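Local coordinates for putative uncharacterized protein PH0186 (Pyrococcus horikoshii, PDB 2ZTS), which is a KaiC-like member of the P-loop NTPase clan that binds ADP and magnesium and probably works as an ATP-binding protein, at residues 165-168 against 169-173. Sequence-based numbering, arbitrary orientation.
Sequences NTIL and LEMGV
The Asn165 carboxamide presents one flat face to Leu169, whose two methyls both lie on that side: CD1 is 3.7 Å from OD1 of Asn165, and Leu169 CD2 is 3.8 Å from ND2 of Asn165. Each methyl stands well off the amide plane, and the branched end spans the group from oxygen to nitrogen. With CG anti to the backbone N (chi1 180°), Asn165 brings its amide over this neighbour one turn later. Cutting Leu169 back to an alanine removes both methyls, which is likely to open a gap over this amide face and to lose the packing on Arg70 of the second subunit. Leu169 N bonds almost straight to Asn165 O (3.1 Å, 168° at the hydrogen), the first of four successive i to i+4 bonds that continue to Gly172 N on Leu168 O at 3.0 Å. They close helix 157-171, which flanks the central sheet of this KaiC-like P-loop fold and leads into strand 174-179. Gly172 breaks the helical path with positive phi (56°). On the buried side, Leu168 and selenomethionine Met171 both touch Leu139 of strand 138-142, and Met171 reaches Tyr128 and Val131 of helix 120-134; Met171 CE lies 3.7 Å from Leu168 CD2, but its place is doubtful, being modelled too close to Ile167 CD1.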
ATOM      1  N   ASN C 165      -8.415 -29.013  -0.644  1.00 29.21           N
ATOM      2  CA  ASN C 165      -8.041 -29.481   0.707  1.00 29.03           C
ATOM      3  C   ASN C 165      -8.851 -30.726   1.042  1.00 29.46           C
ATOM      4  O   ASN C 165      -8.296 -31.672   1.564  1.00 28.94           O
ATOM      5  CB  ASN C 165      -8.310 -28.386   1.743  1.00 29.31           C
ATOM      6  CG  ASN C 165      -7.956 -28.783   3.165  1.00 29.63           C
ATOM      7  OD1 ASN C 165      -6.827 -29.148   3.451  1.00 31.19           O
ATOM      8  ND2 ASN C 165      -8.947 -28.682   4.084  1.00 28.48           N
ATOM      9  N   THR C 166     -10.130 -30.721   0.699  1.00 30.63           N
ATOM     10  CA  THR C 166     -10.996 -31.834   1.015  1.00 33.00           C
ATOM     11  C   THR C 166     -10.522 -33.107   0.275  1.00 32.69           C
ATOM     12  O   THR C 166     -10.473 -34.156   0.891  1.00 30.81           O
ATOM     13  CB  THR C 166     -12.511 -31.559   0.712  1.00 33.32           C
ATOM     14  OG1 THR C 166     -12.683 -31.355  -0.693  1.00 41.79           O
ATOM     15  CG2 THR C 166     -13.008 -30.279   1.307  1.00 33.02           C
ATOM     16  N   ILE C 167     -10.153 -33.007  -1.010  1.00 32.02           N
ATOM     17  CA  ILE C 167      -9.689 -34.198  -1.682  1.00 33.12           C
ATOM     18  C   ILE C 167      -8.268 -34.619  -1.255  1.00 32.21           C
ATOM     19  O   ILE C 167      -8.037 -35.792  -1.204  1.00 32.10           O
ATOM     20  CB  ILE C 167      -9.854 -34.185  -3.259  1.00 34.08           C
ATOM     21  CG1 ILE C 167      -8.773 -33.364  -3.901  1.00 37.30           C
ATOM     22  CG2 ILE C 167     -11.174 -33.648  -3.684  1.00 35.94           C
ATOM     23  CD1 ILE C 167      -7.516 -34.122  -4.062  1.00 41.99           C
ATOM     24  N   LEU C 168      -7.351 -33.707  -0.933  1.00 30.55           N
ATOM     25  CA  LEU C 168      -6.055 -34.091  -0.348  1.00 31.75           C
ATOM     26  C   LEU C 168      -6.162 -34.947   0.930  1.00 32.15           C
ATOM     27  O   LEU C 168      -5.475 -35.947   1.070  1.00 31.93           O
ATOM     28  CB  LEU C 168      -5.141 -32.868  -0.066  1.00 30.68           C
ATOM     29  CG  LEU C 168      -4.737 -32.047  -1.294  1.00 32.70           C
ATOM     30  CD1 LEU C 168      -4.056 -30.686  -0.946  1.00 29.29           C
ATOM     31  CD2 LEU C 168      -3.826 -32.925  -2.265  1.00 34.43           C
ATOM     32  N   LEU C 169      -7.009 -34.522   1.846  1.00 33.90           N
ATOM     33  CA  LEU C 169      -7.264 -35.211   3.094  1.00 36.08           C
ATOM     34  C   LEU C 169      -7.796 -36.648   2.799  1.00 36.78           C
ATOM     35  O   LEU C 169      -7.361 -37.618   3.406  1.00 36.35           O
ATOM     36  CB  LEU C 169      -8.292 -34.386   3.939  1.00 36.57           C
ATOM     37  CG  LEU C 169      -7.800 -33.350   4.993  1.00 40.31           C
ATOM     38  CD1 LEU C 169      -6.510 -32.630   4.596  1.00 42.16           C
ATOM     39  CD2 LEU C 169      -8.896 -32.295   5.394  1.00 41.83           C
ATOM     40  N   GLU C 170      -8.680 -36.760   1.823  1.00 37.76           N
ATOM     41  CA  GLU C 170      -9.261 -38.060   1.452  1.00 39.66           C
ATOM     42  C   GLU C 170      -8.223 -38.977   0.873  1.00 39.22           C
ATOM     43  O   GLU C 170      -8.203 -40.160   1.203  1.00 40.72           O
ATOM     44  CB  GLU C 170     -10.333 -37.894   0.392  1.00 40.11           C
ATOM     45  CG  GLU C 170     -11.728 -38.266   0.814  1.00 45.19           C
ATOM     46  CD  GLU C 170     -12.713 -37.648  -0.142  1.00 52.34           C
ATOM     47  OE1 GLU C 170     -13.153 -36.478   0.112  1.00 55.47           O
ATOM     48  OE2 GLU C 170     -12.996 -38.313  -1.170  1.00 56.07           O
HETATM   49  N   MSE C 171      -7.351 -38.450   0.024  1.00 37.48           N
HETATM   50  CA  MSE C 171      -6.386 -39.287  -0.659  1.00 36.85           C
HETATM   51  C   MSE C 171      -5.244 -39.674   0.265  1.00 36.07           C
HETATM   52  O   MSE C 171      -4.623 -40.713   0.076  1.00 35.59           O
HETATM   53  CB  MSE C 171      -5.824 -38.587  -1.869  1.00 36.23           C
HETATM   54  CG  MSE C 171      -6.792 -38.508  -3.003  1.00 39.56           C
HETATM   55 SE   MSE C 171      -5.998 -37.636  -4.637  1.00 49.70          SE
HETATM   56  CE  MSE C 171      -5.132 -36.010  -3.842  1.00 45.14           C
ATOM     57  N   GLY C 172      -4.954 -38.864   1.270  1.00 35.24           N
ATOM     58  CA  GLY C 172      -3.850 -39.180   2.152  1.00 34.12           C
ATOM     59  C   GLY C 172      -2.491 -39.386   1.506  1.00 33.97           C
ATOM     60  O   GLY C 172      -1.711 -40.162   2.044  1.00 33.36           O
ATOM     61  N   VAL C 173      -2.179 -38.723   0.373  1.00 32.76           N
ATOM     62  CA  VAL C 173      -0.820 -38.833  -0.217  1.00 30.92           C
ATOM     63  C   VAL C 173       0.102 -37.726   0.313  1.00 29.77           C
ATOM     64  O   VAL C 173      -0.300 -36.884   1.045  1.00 28.46           O
ATOM     65  CB  VAL C 173      -0.801 -38.909  -1.766  1.00 31.19           C
ATOM     66  CG1 VAL C 173      -1.533 -40.180  -2.219  1.00 32.43           C
ATOM     67  CG2 VAL C 173      -1.428 -37.666  -2.452  1.00 31.03           C
TER